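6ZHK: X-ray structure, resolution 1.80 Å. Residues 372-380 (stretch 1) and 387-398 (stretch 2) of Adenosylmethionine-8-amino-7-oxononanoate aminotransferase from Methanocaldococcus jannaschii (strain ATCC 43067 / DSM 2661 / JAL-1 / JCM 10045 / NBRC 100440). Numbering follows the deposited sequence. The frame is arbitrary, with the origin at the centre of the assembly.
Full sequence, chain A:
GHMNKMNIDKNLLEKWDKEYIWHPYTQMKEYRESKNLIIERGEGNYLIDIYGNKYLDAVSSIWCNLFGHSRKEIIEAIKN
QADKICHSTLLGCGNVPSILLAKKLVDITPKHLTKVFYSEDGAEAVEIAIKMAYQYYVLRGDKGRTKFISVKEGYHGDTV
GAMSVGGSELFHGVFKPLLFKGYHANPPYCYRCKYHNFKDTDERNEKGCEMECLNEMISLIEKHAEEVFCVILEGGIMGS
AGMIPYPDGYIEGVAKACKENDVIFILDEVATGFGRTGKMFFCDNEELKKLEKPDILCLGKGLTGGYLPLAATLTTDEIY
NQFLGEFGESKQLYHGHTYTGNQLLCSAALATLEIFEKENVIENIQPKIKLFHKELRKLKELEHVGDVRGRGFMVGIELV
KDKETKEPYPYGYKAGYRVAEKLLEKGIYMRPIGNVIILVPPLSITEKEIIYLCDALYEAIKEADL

Stretch 1 372-380: FHKELRKLK
Stretch 2 (387-398) DVRGRGFMVGIE

A single polar bond pins an otherwise apolar helix-on-hairpin contact: His-373 NE2 donates to Gly-392 O at 2.7 Å (N-H...O 155°), the carbonyl lying at the ring's edge, near its plane. The principle is that a tight turn exposes a backbone acceptor for a neighbouring helix to use. Strands 387-391 and 394-398 are joined by a type II' turn from Arg-391 to Met-394 and pair antiparallel, Arg-391 N to Met-394 O and Met-394 N to Arg-391 O both 2.9 Å, Gly-396 N to Arg-389 O 2.8 Å. Gly-392 (phi/psi 57/-121) has a positive phi that favours glycine; at Gly-390 (156/-168) an ideal CB would lie 2.0 Å from Met-394 O. The His-373 CA-to-CB bond points sideways, but chi1 m and chi2 170° bring its imidazole to the turn.

The helix, entering from earlier in the chain, runs nearly parallel to strand 394-398 (6°, closest approach of axes 11.3 Å); Phe-372 and Phe-393 CA atoms are 7.9 Å apart, those of Lys-380 and Val-388 6.7 Å. Residues 377-380 keep helical phi/psi. Phe-372 (chi1 t, chi2 35°), Leu-376 (m, t) and Leu-379 (m, t) point their CA-to-CB bonds toward the hairpin and are buried. Phe-372 CE2 meets Val-395 CG2 at 3.7 Å, and its CD2 meets Phe-393 CD1 at 3.8 Å, the ring planes inclined at 47°. Leu-376 CD1 packs on Val-395 CG1 (3.8 Å), and Leu-379 CD1 on Ile-397 CG1 (4.2 Å). Val-388 (t) receives Leu-379 CB on CG2 at 4.2 Å; the exposed Lys-380 brings its aliphatic CG to 4.0 Å from Val-388 CG2. Between the stretches 431 Å² is buried, both sides summed.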

ATOM      1  N   PHE A 372       6.508  19.185  27.575  1.00 20.77           N
ATOM      2  CA  PHE A 372       5.255  19.208  26.834  1.00 21.31           C
ATOM      3  C   PHE A 372       4.048  18.976  27.765  1.00 23.40           C
ATOM      4  O   PHE A 372       3.065  19.706  27.717  1.00 24.20           O
ATOM      5  CB  PHE A 372       5.320  18.105  25.749  1.00 19.89           C
ATOM      6  CG  PHE A 372       4.196  18.066  24.744  1.00 19.57           C
ATOM      7  CD1 PHE A 372       3.618  19.243  24.303  1.00 18.71           C
ATOM      8  CD2 PHE A 372       3.728  16.865  24.222  1.00 18.47           C
ATOM      9  CE1 PHE A 372       2.648  19.240  23.308  1.00 18.17           C
ATOM     10  CE2 PHE A 372       2.702  16.841  23.268  1.00 20.05           C
ATOM     11  CZ  PHE A 372       2.168  18.031  22.813  1.00 21.04           C
ATOM     12  N   HIS A 373       4.113  17.947  28.614  1.00 22.44           N
ATOM     13  CA  HIS A 373       2.949  17.629  29.433  1.00 22.31           C
ATOM     14  C   HIS A 373       2.707  18.744  30.451  1.00 23.21           C
ATOM     15  O   HIS A 373       1.549  19.034  30.772  1.00 23.44           O
ATOM     16  CB  HIS A 373       3.060  16.219  30.085  1.00 24.34           C
ATOM     17  CG  HIS A 373       3.072  15.099  29.088  1.00 24.43           C
ATOM     18  ND1 HIS A 373       3.356  13.792  29.437  1.00 26.66           N
ATOM     19  CD2 HIS A 373       2.857  15.094  27.747  1.00 23.69           C
ATOM     20  CE1 HIS A 373       3.307  13.014  28.351  1.00 26.65           C
ATOM     21  NE2 HIS A 373       2.977  13.784  27.292  1.00 24.18           N
ATOM     22  N   LYS A 374       3.790  19.317  30.984  1.00 22.61           N
ATOM     23  CA  LYS A 374       3.708  20.403  31.956  1.00 25.03           C
ATOM     24  C   LYS A 374       3.067  21.639  31.318  1.00 23.50           C
ATOM     25  O   LYS A 374       2.177  22.255  31.906  1.00 24.69           O
ATOM     26  CB  LYS A 374       5.110  20.677  32.511  1.00 28.27           C
ATOM     27  CG  LYS A 374       5.189  21.926  33.375  1.00 34.28           C
ATOM     28  CD  LYS A 374       6.487  22.065  34.115  1.00 39.36           C
ATOM     29  CE  LYS A 374       7.638  22.665  33.335  1.00 40.51           C
ATOM     30  NZ  LYS A 374       7.215  23.796  32.466  1.00 48.93           N
ATOM     31  N   GLU A 375       3.415  21.925  30.052  1.00 23.69           N
ATOM     32  CA  GLU A 375       2.902  23.077  29.306  1.00 22.87           C
ATOM     33  C   GLU A 375       1.470  22.923  28.811  1.00 22.94           C
ATOM     34  O   GLU A 375       0.807  23.922  28.511  1.00 22.47           O
ATOM     35  CB  GLU A 375       3.833  23.475  28.156  1.00 24.34           C
ATOM     36  CG  GLU A 375       5.209  23.948  28.589  1.00 24.20           C
ATOM     37  CD  GLU A 375       5.207  25.212  29.462  1.00 32.05           C
ATOM     38  OE1 GLU A 375       4.647  26.234  29.020  1.00 25.84           O
ATOM     39  OE2 GLU A 375       5.704  25.135  30.624  1.00 30.50           O
ATOM     40  N   LEU A 376       0.961  21.683  28.727  1.00 20.17           N
ATOM     41  CA  LEU A 376      -0.422  21.410  28.367  1.00 21.37           C
ATOM     42  C   LEU A 376      -1.367  21.551  29.577  1.00 21.69           C
ATOM     43  O   LEU A 376      -2.609  21.618  29.434  1.00 20.70           O
ATOM     44  CB  LEU A 376      -0.488  19.966  27.835  1.00 21.51           C
ATOM     45  CG  LEU A 376       0.112  19.693  26.450  1.00 18.55           C
ATOM     46  CD1 LEU A 376       0.288  18.171  26.247  1.00 19.05           C
ATOM     47  CD2 LEU A 376      -0.785  20.313  25.385  1.00 17.50           C
ATOM     48  N   ARG A 377      -0.808  21.524  30.801  1.00 20.59           N
ATOM     49  CA  ARG A 377      -1.696  21.511  31.954  1.00 24.32           C
ATOM     50  C   ARG A 377      -2.673  22.689  31.976  1.00 24.24           C
ATOM     51  O   ARG A 377      -3.829  22.492  32.318  1.00 23.46           O
ATOM     52  CB  ARG A 377      -0.887  21.500  33.264  1.00 29.06           C
ATOM     53  CG  ARG A 377      -0.292  20.140  33.598  1.00 29.96           C
ATOM     54  CD  ARG A 377       0.334  20.313  34.960  1.00 36.13           C
ATOM     55  NE  ARG A 377       1.638  19.667  35.031  1.00 41.82           N
ATOM     56  CZ  ARG A 377       2.617  20.064  35.852  1.00 52.14           C
ATOM     57  NH1 ARG A 377       2.434  21.119  36.636  1.00 56.34           N
ATOM     58  NH2 ARG A 377       3.774  19.421  35.882  1.00 52.37           N
ATOM     59  N   LYS A 378      -2.219  23.904  31.615  1.00 25.64           N
ATOM     60  CA  LYS A 378      -3.072  25.093  31.650  1.00 24.40           C
ATOM     61  C   LYS A 378      -4.297  24.967  30.754  1.00 27.07           C
ATOM     62  O   LYS A 378      -5.259  25.716  30.927  1.00 25.70           O
ATOM     63  CB  LYS A 378      -2.269  26.349  31.282  1.00 24.25           C
ATOM     64  CG  LYS A 378      -1.518  26.254  29.942  1.00 26.72           C
ATOM     65  CD  LYS A 378      -0.966  27.597  29.434  1.00 26.72           C
ATOM     66  CE  LYS A 378      -0.067  27.450  28.206  1.00 25.13           C
ATOM     67  NZ  LYS A 378       1.227  26.771  28.516  1.00 23.77           N
ATOM     68  N   LEU A 379      -4.268  24.072  29.753  1.00 26.47           N
ATOM     69  CA  LEU A 379      -5.411  23.986  28.851  1.00 26.52           C
ATOM     70  C   LEU A 379      -6.628  23.431  29.593  1.00 29.23           C
ATOM     71  O   LEU A 379      -7.776  23.704  29.223  1.00 25.68           O
ATOM     72  CB  LEU A 379      -5.066  23.079  27.656  1.00 29.12           C
ATOM     73  CG  LEU A 379      -3.963  23.584  26.743  1.00 27.50           C
ATOM     74  CD1 LEU A 379      -3.512  22.482  25.797  1.00 27.39           C
ATOM     75  CD2 LEU A 379      -4.392  24.821  25.976  1.00 27.55           C
ATOM     76  N   LYS A 380      -6.343  22.687  30.670  1.00 28.89           N
ATOM     77  CA  LYS A 380      -7.365  22.014  31.442  1.00 38.98           C
ATOM     78  C   LYS A 380      -8.315  23.047  32.053  1.00 38.38           C
ATOM     79  O   LYS A 380      -9.490  22.743  32.201  1.00 44.01           O
ATOM     80  CB  LYS A 380      -6.749  21.063  32.483  1.00 41.66           C
ATOM     81  CG  LYS A 380      -6.537  19.616  32.032  1.00 36.43           C
ATOM     82  CD  LYS A 380      -6.414  18.623  33.177  1.00 40.40           C
ATOM     83  N   ASP A 387     -11.031  17.366  28.073  1.00 25.85           N
ATOM     84  CA  ASP A 387     -10.064  16.342  28.442  1.00 26.52           C
ATOM     85  C   ASP A 387      -8.762  16.612  27.713  1.00 26.41           C
ATOM     86  O   ASP A 387      -8.775  16.999  26.539  1.00 29.74           O
ATOM     87  CB  ASP A 387     -10.629  14.928  28.156  1.00 26.77           C
ATOM     88  CG  ASP A 387      -9.825  13.752  28.714  1.00 29.11           C
ATOM     89  OD1 ASP A 387      -9.318  13.866  29.865  1.00 25.03           O
ATOM     90  OD2 ASP A 387      -9.721  12.715  27.988  1.00 29.40           O
ATOM     91  N   VAL A 388      -7.665  16.469  28.449  1.00 23.25           N
ATOM     92  CA  VAL A 388      -6.312  16.466  27.906  1.00 24.15           C
ATOM     93  C   VAL A 388      -5.691  15.117  28.229  1.00 22.96           C
ATOM     94  O   VAL A 388      -5.586  14.744  29.393  1.00 21.00           O
ATOM     95  CB  VAL A 388      -5.411  17.612  28.405  1.00 22.84           C
ATOM     96  CG1 VAL A 388      -4.000  17.509  27.805  1.00 23.89           C
ATOM     97  CG2 VAL A 388      -6.021  18.973  28.083  1.00 21.47           C
ATOM     98  N   ARG A 389      -5.312  14.370  27.191  1.00 21.97           N
ATOM     99  CA  ARG A 389      -4.882  12.998  27.429  1.00 21.61           C
ATOM    100  C   ARG A 389      -3.920  12.565  26.340  1.00 22.89           C
ATOM    101  O   ARG A 389      -3.881  13.179  25.280  1.00 21.83           O
ATOM    102  CB  ARG A 389      -6.090  12.056  27.486  1.00 20.17           C
ATOM    103  CG  ARG A 389      -6.665  11.648  26.134  1.00 21.92           C
ATOM    104  CD  ARG A 389      -7.394  12.751  25.446  1.00 24.52           C
ATOM    105  NE  ARG A 389      -8.216  12.344  24.296  1.00 27.12           N
ATOM    106  CZ  ARG A 389      -9.558  12.333  24.257  1.00 21.61           C
ATOM    107  NH1 ARG A 389     -10.275  12.680  25.316  1.00 24.23           N
ATOM    108  NH2 ARG A 389     -10.170  12.116  23.113  1.00 21.67           N
ATOM    109  N   GLY A 390      -3.159  11.499  26.615  1.00 22.50           N
ATOM    110  CA  GLY A 390      -2.295  10.941  25.591  1.00 22.35           C
ATOM    111  C   GLY A 390      -1.133  10.184  26.210  1.00 20.17           C
ATOM    112  O   GLY A 390      -1.104   9.992  27.428  1.00 19.89           O
ATOM    113  N   ARG A 391      -0.141   9.840  25.388  1.00 19.59           N
ATOM    114  CA  ARG A 391       1.097   9.251  25.874  1.00 19.95           C
ATOM    115  C   ARG A 391       2.261   9.872  25.108  1.00 18.17           C
ATOM    116  O   ARG A 391       2.221   9.944  23.877  1.00 18.56           O
ATOM    117  CB  ARG A 391       1.177   7.753  25.560  1.00 19.28           C
ATOM    118  CG  ARG A 391       0.160   6.860  26.245  1.00 23.47           C
ATOM    119  CD  ARG A 391       0.595   5.398  25.985  1.00 27.12           C
ATOM    120  NE  ARG A 391      -0.267   4.476  26.707  1.00 25.52           N
ATOM    121  CZ  ARG A 391      -0.083   4.180  27.988  1.00 28.38           C
ATOM    122  NH1 ARG A 391       0.970   4.657  28.633  1.00 25.94           N
ATOM    123  NH2 ARG A 391      -0.897   3.311  28.571  1.00 29.04           N
ATOM    124  N   GLY A 392       3.253  10.379  25.833  1.00 18.39           N
ATOM    125  CA  GLY A 392       4.434  11.007  25.219  1.00 19.42           C
ATOM    126  C   GLY A 392       4.052  12.170  24.291  1.00 19.58           C
ATOM    127  O   GLY A 392       3.340  13.099  24.703  1.00 19.85           O
ATOM    128  N   PHE A 393       4.451  12.054  23.010  1.00 19.51           N
ATOM    129  CA  PHE A 393       4.141  13.060  22.001  1.00 19.49           C
ATOM    130  C   PHE A 393       2.877  12.709  21.196  1.00 23.07           C
ATOM    131  O   PHE A 393       2.799  13.059  20.018  1.00 21.99           O
ATOM    132  CB  PHE A 393       5.338  13.169  21.029  1.00 18.79           C
ATOM    133  CG  PHE A 393       6.551  13.929  21.483  1.00 16.79           C
ATOM    134  CD1 PHE A 393       6.410  15.140  22.158  1.00 17.97           C
ATOM    135  CD2 PHE A 393       7.832  13.393  21.284  1.00 18.49           C
ATOM    136  CE1 PHE A 393       7.532  15.855  22.581  1.00 19.69           C
ATOM    137  CE2 PHE A 393       8.946  14.113  21.693  1.00 21.11           C
ATOM    138  CZ  PHE A 393       8.793  15.336  22.329  1.00 19.17           C
ATOM    139  N   MET A 394       1.939  11.927  21.771  1.00 16.69           N
ATOM    140  CA  MET A 394       0.679  11.711  21.087  1.00 17.06           C
ATOM    141  C   MET A 394      -0.409  12.150  22.062  1.00 17.56           C
ATOM    142  O   MET A 394      -0.699  11.474  23.053  1.00 18.58           O
ATOM    143  CB  MET A 394       0.491  10.214  20.794  1.00 15.19           C
ATOM    144  CG  MET A 394       1.610   9.668  19.946  1.00 16.54           C
ATOM    145  SD  MET A 394       1.427   7.895  19.556  1.00 18.45           S
ATOM    146  CE  MET A 394       0.472   8.062  18.051  1.00 19.31           C
ATOM    147  N   VAL A 395      -1.023  13.292  21.775  1.00 18.13           N
ATOM    148  CA  VAL A 395      -1.882  13.965  22.737  1.00 17.16           C
ATOM    149  C   VAL A 395      -3.167  14.355  22.039  1.00 17.13           C
ATOM    150  O   VAL A 395      -3.157  14.773  20.878  1.00 17.35           O
ATOM    151  CB  VAL A 395      -1.152  15.179  23.372  1.00 19.98           C
ATOM    152  CG1 VAL A 395      -2.111  16.160  24.058  1.00 24.63           C
ATOM    153  CG2 VAL A 395      -0.100  14.715  24.351  1.00 19.91           C
ATOM    154  N   GLY A 396      -4.291  14.204  22.737  1.00 17.44           N
ATOM    155  CA  GLY A 396      -5.523  14.789  22.229  1.00 15.23           C
ATOM    156  C   GLY A 396      -6.089  15.801  23.225  1.00 17.98           C
ATOM    157  O   GLY A 396      -5.920  15.638  24.458  1.00 18.69           O
ATOM    158  N   ILE A 397      -6.719  16.850  22.675  1.00 17.72           N
ATOM    159  CA  ILE A 397      -7.420  17.837  23.504  1.00 20.06           C
ATOM    160  C   ILE A 397      -8.853  17.900  23.023  1.00 19.49           C
ATOM    161  O   ILE A 397      -9.124  18.378  21.912  1.00 18.66           O
ATOM    162  CB  ILE A 397      -6.756  19.238  23.495  1.00 19.00           C
ATOM    163  CG1 ILE A 397      -5.309  19.146  23.934  1.00 20.90           C
ATOM    164  CG2 ILE A 397      -7.551  20.255  24.334  1.00 19.53           C
ATOM    165  CD1 ILE A 397      -4.370  18.876  22.777  1.00 23.65           C
ATOM    166  N   GLU A 398      -9.740  17.355  23.870  1.00 20.82           N
ATOM    167  CA  GLU A 398     -11.124  17.087  23.516  1.00 24.19           C
ATOM    168  C   GLU A 398     -11.984  18.315  23.821  1.00 25.38           C
ATOM    169  O   GLU A 398     -12.089  18.724  24.978  1.00 26.85           O
ATOM    170  CB  GLU A 398     -11.693  15.844  24.224  1.00 24.01           C
ATOM    171  CG  GLU A 398     -13.095  15.561  23.708  1.00 29.35           C
ATOM    172  CD  GLU A 398     -13.702  14.176  23.907  1.00 39.72           C
ATOM    173  OE1 GLU A 398     -13.270  13.443  24.818  1.00 43.06           O
ATOM    174  OE2 GLU A 398     -14.641  13.848  23.149  1.00 44.19           O
TER